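PDB 4WI0: cellulosomal scaffoldin from Acetivibrio cellulolyticus, which is probably a cellulose-degrading endoglucanase and scaffold of the cellulosome, this chain being its C-terminal X-module and dockerin, which pairs with a type II cohesin. Local coordinates for residues 91-94 against 100-103; 109-114 against 127-132. The protein carries 1 engineered substitution. One frame throughout, in Å; residues are numbered along the deposited sequence.

Contact 1 (91-94 against 100-103). With CA (calcium ion), chain C.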
ATOM      1  N   ALA B  91      -9.400   7.775  -0.037  1.00 16.38           N
ATOM      2  CA  ALA B  91      -8.103   8.435  -0.093  1.00 16.76           C
ATOM      3  C   ALA B  91      -7.426   8.191  -1.440  1.00 16.45           C
ATOM      4  O   ALA B  91      -7.646   7.168  -2.078  1.00 16.25           O
ATOM      5  CB  ALA B  91      -7.202   7.922   1.020  1.00 16.76           C
ATOM      6  N   GLY B  92      -6.590   9.131  -1.855  1.00 17.21           N
ATOM      7  CA  GLY B  92      -5.741   8.931  -3.030  1.00 17.16           C
ATOM      8  C   GLY B  92      -6.046   9.752  -4.270  1.00 17.52           C
ATOM      9  O   GLY B  92      -5.503   9.445  -5.319  1.00 17.09           O
ATOM     10  N   ASP B  93      -6.922  10.755  -4.179  1.00 17.68           N
ATOM     11  CA  ASP B  93      -6.916  11.850  -5.162  1.00 18.72           C
ATOM     12  C   ASP B  93      -5.994  12.939  -4.618  1.00 19.25           C
ATOM     13  O   ASP B  93      -6.411  13.802  -3.835  1.00 19.24           O
ATOM     14  CB  ASP B  93      -8.313  12.408  -5.448  1.00 18.79           C
ATOM     15  CG  ASP B  93      -8.290  13.493  -6.518  1.00 20.22           C
ATOM     16  OD1 ASP B  93      -7.309  13.520  -7.282  1.00 20.49           O
ATOM     17  OD2 ASP B  93      -9.232  14.324  -6.598  1.00 20.56           O
ATOM     18  N   MET B  94      -4.738  12.889  -5.053  1.00 19.97           N
ATOM     19  CA  MET B  94      -3.646  13.631  -4.438  1.00 21.20           C
ATOM     20  C   MET B  94      -3.516  15.045  -4.998  1.00 23.12           C
ATOM     21  O   MET B  94      -3.774  15.280  -6.178  1.00 22.72           O
ATOM     22  CB  MET B  94      -2.325  12.891  -4.678  1.00 21.60           C
ATOM     23  CG  MET B  94      -2.333  11.424  -4.281  1.00 20.90           C
ATOM     24  SD  MET B  94      -2.734  11.161  -2.545  1.00 21.36           S
ATOM     25  CE  MET B  94      -1.266  11.836  -1.789  1.00 21.68           C
ATOM     26  N   GLN B 100      -6.103  19.004  -6.804  1.00 27.17           N
ATOM     27  CA  GLN B 100      -6.649  17.670  -7.061  1.00 25.01           C
ATOM     28  C   GLN B 100      -7.486  17.709  -8.331  1.00 25.62           C
ATOM     29  O   GLN B 100      -8.065  18.740  -8.652  1.00 26.92           O
ATOM     30  CB  GLN B 100      -7.503  17.218  -5.893  1.00 22.92           C
ATOM     31  CG  GLN B 100      -6.716  17.077  -4.597  1.00 22.28           C
ATOM     32  CD  GLN B 100      -7.586  16.713  -3.409  1.00 20.85           C
ATOM     33  OE1 GLN B 100      -7.327  17.154  -2.297  1.00 22.53           O
ATOM     34  NE2 GLN B 100      -8.611  15.912  -3.635  1.00 19.57           N
ATOM     35  N   ASP B 101      -7.562  16.592  -9.049  1.00 24.93           N
ATOM     36  CA  ASP B 101      -8.279  16.571 -10.332  1.00 25.16           C
ATOM     37  C   ASP B 101      -9.577  15.752 -10.313  1.00 23.76           C
ATOM     38  O   ASP B 101     -10.215  15.592 -11.347  1.00 24.02           O
ATOM     39  CB  ASP B 101      -7.344  16.094 -11.461  1.00 26.03           C
ATOM     40  CG  ASP B 101      -6.915  14.644 -11.305  1.00 25.17           C
ATOM     41  OD1 ASP B 101      -7.267  14.022 -10.287  1.00 23.17           O
ATOM     42  OD2 ASP B 101      -6.225  14.122 -12.208  1.00 26.82           O
ATOM     43  N   GLY B 102      -9.971  15.241  -9.148  1.00 22.74           N
ATOM     44  CA  GLY B 102     -11.233  14.504  -9.022  1.00 22.03           C
ATOM     45  C   GLY B 102     -11.239  13.150  -9.717  1.00 22.09           C
ATOM     46  O   GLY B 102     -12.287  12.656 -10.138  1.00 22.07           O
ATOM     47  N   ALA B 103     -10.058  12.566  -9.854  1.00 21.55           N
ATOM     48  CA  ALA B 103      -9.905  11.214 -10.352  1.00 21.65           C
ATOM     49  C   ALA B 103      -8.813  10.532  -9.536  1.00 20.56           C
ATOM     50  O   ALA B 103      -7.853  11.183  -9.112  1.00 20.82           O
ATOM     51  CB  ALA B 103      -9.533  11.223 -11.816  1.00 22.85           C
TER
HETATM   52 CA    CA C 201      -6.028  12.498  -8.944  1.00 19.58          CA
HETATM   53  O   HOH W   1      -4.846  14.616  -8.623  1.00 22.57           O
HETATM   54  O   HOH W   2      -4.640  12.343 -10.879  1.00 22.89           O
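Asp93 reaches across to the 100-103 turn with its carboxylate split between two tasks: OD1 binds the calcium ion at 2.3 Å, and OD2 takes the backbone N-H of Gly102. CG stands anti to the backbone N (chi1 -177°), which carries the carboxylate away from its own backbone and toward the 100-103 turn. The Gly102 N to Asp93 OD2 bond is short, 2.8 Å, but bent to 132° at the hydrogen; it arrives on the syn side, 30° out of the carboxylate plane. With one oxygen on the metal and the other on a peptide N-H, rotation of the group is largely fixed.

Asp101 presents its carboxylate from the other segment. OD1 binds the same calcium ion and lies 3.0 Å from Asp93 OD1, a closeness probably made possible by the shared metal. Above the plane of this carboxylate, OD1 also receives the N-H of Ala103, closing an Asx turn, and the Ala103 carbonyl O is itself a ligand of the ion. Such a loop, with aspartates and one backbone carbonyl closing on calcium, is the EF-hand-like site of a dockerin, and Asp108 completes the protein ligands. Two waters fill the remaining positions among these groups. One is held by the Met94 carbonyl, while the other donates to Asp101 OD2, the carboxylate oxygen not bound to the metal.

Gln100 runs extended beyond CG alongside Asp93, its CB 3.4 Å from Asp93 OD2. Its NE2 makes a weak, nearly straight bond of 3.4 Å to Asp93 OD2; the amide is also hydrogen-bonded outside the two segments, OE1 to Asn63 N, its strongest partner, and NE2 to Tyr64 O.

Contact 2 (109-114 against 127-132). With CA (calcium ion), chain D.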
ATOM      1  N   ILE B 109      -0.890   7.514  -7.832  1.00 20.68           N
ATOM      2  CA  ILE B 109       0.058   6.474  -7.411  1.00 21.04           C
ATOM      3  C   ILE B 109       1.494   6.959  -7.559  1.00 21.03           C
ATOM      4  O   ILE B 109       2.301   6.783  -6.651  1.00 20.56           O
ATOM      5  CB  ILE B 109      -0.127   5.154  -8.198  1.00 22.18           C
ATOM      6  CG1 ILE B 109      -1.478   4.524  -7.829  1.00 22.91           C
ATOM      7  CG2 ILE B 109       1.030   4.191  -7.909  1.00 22.57           C
ATOM      8  CD1 ILE B 109      -1.704   3.113  -8.335  1.00 23.81           C
ATOM      9  N   LEU B 110       1.819   7.567  -8.700  1.00 21.25           N
ATOM     10  CA  LEU B 110       3.182   8.047  -8.925  1.00 21.90           C
ATOM     11  C   LEU B 110       3.582   9.131  -7.927  1.00 22.02           C
ATOM     12  O   LEU B 110       4.746   9.215  -7.532  1.00 21.41           O
ATOM     13  CB  LEU B 110       3.374   8.532 -10.363  1.00 22.91           C
ATOM     14  CG  LEU B 110       3.280   7.419 -11.404  1.00 23.29           C
ATOM     15  CD1 LEU B 110       3.225   8.003 -12.808  1.00 24.92           C
ATOM     16  CD2 LEU B 110       4.446   6.446 -11.265  1.00 23.53           C
ATOM     17  N   GLU B 111       2.613   9.934  -7.498  1.00 21.67           N
ATOM     18  CA  GLU B 111       2.877  10.980  -6.528  1.00 22.48           C
ATOM     19  C   GLU B 111       3.357  10.388  -5.194  1.00 22.14           C
ATOM     20  O   GLU B 111       4.295  10.904  -4.588  1.00 21.82           O
ATOM     21  CB  GLU B 111       1.622  11.841  -6.324  1.00 23.34           C
ATOM     22  CG  GLU B 111       1.841  13.122  -5.528  1.00 24.96           C
ATOM     23  CD  GLU B 111       2.824  14.083  -6.172  1.00 26.35           C
ATOM     24  OE1 GLU B 111       3.040  14.033  -7.404  1.00 28.20           O
ATOM     25  OE2 GLU B 111       3.391  14.908  -5.433  1.00 28.19           O
ATOM     26  N   ILE B 112       2.709   9.313  -4.751  1.00 21.31           N
ATOM     27  CA  ILE B 112       3.100   8.608  -3.526  1.00 21.77           C
ATOM     28  C   ILE B 112       4.479   7.948  -3.689  1.00 22.57           C
ATOM     29  O   ILE B 112       5.312   7.978  -2.779  1.00 22.28           O
ATOM     30  CB  ILE B 112       2.036   7.556  -3.128  1.00 21.21           C
ATOM     31  CG1 ILE B 112       0.730   8.258  -2.731  1.00 21.14           C
ATOM     32  CG2 ILE B 112       2.527   6.688  -1.975  1.00 21.22           C
ATOM     33  CD1 ILE B 112      -0.493   7.377  -2.805  1.00 21.11           C
ATOM     34  N   CYS B 113       4.717   7.375  -4.866  1.00 22.38           N
ATOM     35  CA  CYS B 113       5.945   6.651  -5.138  1.00 23.18           C
ATOM     36  C   CYS B 113       7.200   7.528  -5.149  1.00 23.87           C
ATOM     37  O   CYS B 113       8.307   7.010  -5.071  1.00 23.52           O
ATOM     38  CB  CYS B 113       5.810   5.870  -6.447  1.00 23.55           C
ATOM     39  SG  CYS B 113       4.741   4.422  -6.280  1.00 24.09           S
ATOM     40  N   LYS B 114       7.031   8.847  -5.245  1.00 24.78           N
ATOM     41  CA  LYS B 114       8.147   9.777  -5.091  1.00 25.75           C
ATOM     42  C   LYS B 114       8.884   9.615  -3.749  1.00 25.49           C
ATOM     43  O   LYS B 114      10.071   9.908  -3.662  1.00 25.99           O
ATOM     44  CB  LYS B 114       7.671  11.220  -5.252  1.00 26.74           C
ATOM     45  CG  LYS B 114       7.310  11.577  -6.687  1.00 27.59           C
ATOM     46  CD  LYS B 114       6.739  12.981  -6.815  1.00 28.96           C
ATOM     47  CE  LYS B 114       6.274  13.225  -8.249  1.00 30.04           C
ATOM     48  NZ  LYS B 114       5.780  14.607  -8.474  1.00 31.30           N
ATOM     49  N   VAL B 127       4.233  13.671   5.053  1.00 26.63           N
ATOM     50  CA  VAL B 127       3.084  13.129   5.782  1.00 25.56           C
ATOM     51  C   VAL B 127       1.834  12.967   4.898  1.00 23.53           C
ATOM     52  O   VAL B 127       1.071  12.024   5.073  1.00 21.61           O
ATOM     53  CB  VAL B 127       2.771  13.963   7.054  1.00 26.96           C
ATOM     54  CG1 VAL B 127       2.217  15.336   6.702  1.00 27.21           C
ATOM     55  CG2 VAL B 127       1.817  13.209   7.967  1.00 26.99           C
ATOM     56  N   GLY B 128       1.647  13.871   3.939  1.00 23.48           N
ATOM     57  CA  GLY B 128       0.532  13.788   2.995  1.00 22.12           C
ATOM     58  C   GLY B 128       0.482  12.538   2.136  1.00 21.02           C
ATOM     59  O   GLY B 128      -0.601  12.102   1.734  1.00 21.27           O
ATOM     60  N   LEU B 129       1.647  11.965   1.836  1.00 20.65           N
ATOM     61  CA  LEU B 129       1.736  10.755   1.019  1.00 19.67           C
ATOM     62  C   LEU B 129       1.512   9.494   1.860  1.00 19.25           C
ATOM     63  O   LEU B 129       1.197   8.422   1.330  1.00 18.19           O
ATOM     64  CB  LEU B 129       3.095  10.696   0.316  1.00 20.50           C
ATOM     65  CG  LEU B 129       3.500  11.938  -0.499  1.00 21.27           C
ATOM     66  CD1 LEU B 129       4.849  11.712  -1.159  1.00 22.16           C
ATOM     67  CD2 LEU B 129       2.460  12.316  -1.538  1.00 20.96           C
ATOM     68  N   ASP B 130       1.688   9.636   3.174  1.00 18.89           N
ATOM     69  CA  ASP B 130       1.378   8.583   4.139  1.00 18.66           C
ATOM     70  C   ASP B 130      -0.132   8.600   4.397  1.00 18.06           C
ATOM     71  O   ASP B 130      -0.595   9.156   5.389  1.00 17.75           O
ATOM     72  CB  ASP B 130       2.181   8.820   5.436  1.00 19.36           C
ATOM     73  CG  ASP B 130       1.920   7.772   6.509  1.00 19.88           C
ATOM     74  OD1 ASP B 130       1.164   6.807   6.247  1.00 19.58           O
ATOM     75  OD2 ASP B 130       2.487   7.909   7.619  1.00 20.09           O
ATOM     76  N   LEU B 131      -0.880   7.960   3.497  1.00 17.70           N
ATOM     77  CA  LEU B 131      -2.339   8.002   3.500  1.00 17.55           C
ATOM     78  C   LEU B 131      -2.961   7.437   4.777  1.00 17.82           C
ATOM     79  O   LEU B 131      -3.874   8.044   5.320  1.00 18.11           O
ATOM     80  CB  LEU B 131      -2.915   7.279   2.275  1.00 17.57           C
ATOM     81  CG  LEU B 131      -2.585   7.886   0.911  1.00 17.99           C
ATOM     82  CD1 LEU B 131      -3.293   7.140  -0.210  1.00 18.10           C
ATOM     83  CD2 LEU B 131      -2.961   9.360   0.872  1.00 18.56           C
ATOM     84  N   ASN B 132      -2.479   6.293   5.251  1.00 17.99           N
ATOM     85  CA  ASN B 132      -3.021   5.700   6.483  1.00 18.71           C
ATOM     86  C   ASN B 132      -2.378   6.209   7.781  1.00 19.72           C
ATOM     87  O   ASN B 132      -2.698   5.721   8.861  1.00 20.63           O
ATOM     88  CB  ASN B 132      -3.010   4.160   6.429  1.00 18.77           C
ATOM     89  CG  ASN B 132      -1.604   3.559   6.391  1.00 19.09           C
ATOM     90  OD1 ASN B 132      -0.590   4.264   6.426  1.00 19.51           O
ATOM     91  ND2 ASN B 132      -1.548   2.240   6.280  1.00 19.07           N
TER
HETATM   92 CA    CA D 202       1.470   4.572   5.436  1.00 19.93          CA
HETATM   93  O   HOH W   3       2.031   2.198   5.274  1.00 20.01           O
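Leu129 drives its branched end against the backbone of helix 106-113, where CD1 comes to 3.6 Å from the carbonyl O of Glu111. Its other methyl, CD2, lies beside the same carbonyl and touches CG of Glu111 at 4.1 Å, the two side chains crossing at about a right angle. CG of Leu129 sits beside its own backbone N (chi1 -53°) and the chain continues extended, so that both methyls arrive together at the helix surface. Behind them the backbone also closes in: Ile112 CG2 packs 4.0 Å from the Leu129 carbonyl O.

The buried side continues through Ile112 and Leu131. Their terminal CD1 methyls meet at 3.8 Å, with the side chains again running roughly perpendicular. Val145 of helix 139-146 touches both residues, while Ile137 of strand 136-137 touches Ile112 and Leu129, so the methyls here are packed among aliphatic side chains.

Toward solvent the contact thins out. Glu111 offers Leu129 just the aliphatic part of its side chain; the chain bends at chi2, and its carboxylate turns to Lys114 instead. Lys114 NZ forms a salt bridge with Glu111 OE1 at 3.0 Å, approaching on the syn side, within 109-114 and not across the contact. The lysine, itself exposed, adds little to the packing.

Asp130, whose side chain points away from the helix, and Asn132 direct OD1 to a calcium ion, at 2.4 Å and 2.3 Å. Asp134, Ala136 and Asp141 supply its other protein ligands. Leu129 and Leu131 packing on the helix that follows the first calcium loop, with Asp130 and Asn132 between and after them on the metal, is the arrangement by which two EF-hand-like loop-helix units pair in a dockerin.

Contact 1 and contact 2 lie in series along the chain, with centres 11 Å apart, and each includes ligands of a different calcium ion of the dockerin. Met94 makes most of the links between them: its CE packs 3.8 Å from Leu129 CD2 and 3.6 Å from the Gly128 carbonyl O, while its SD lies 3.9 Å from Leu131 CD2. Gly92 CA adds an approach of 4.1 Å to Leu131 CD1. The Met94 side chain is about 4 Å from that of Asp108, which binds the first ion, and about 8 Å from that of Asp141 at the second. Met94 thus lies between the two metal loops, packing on Leu129 and Leu131 of the second.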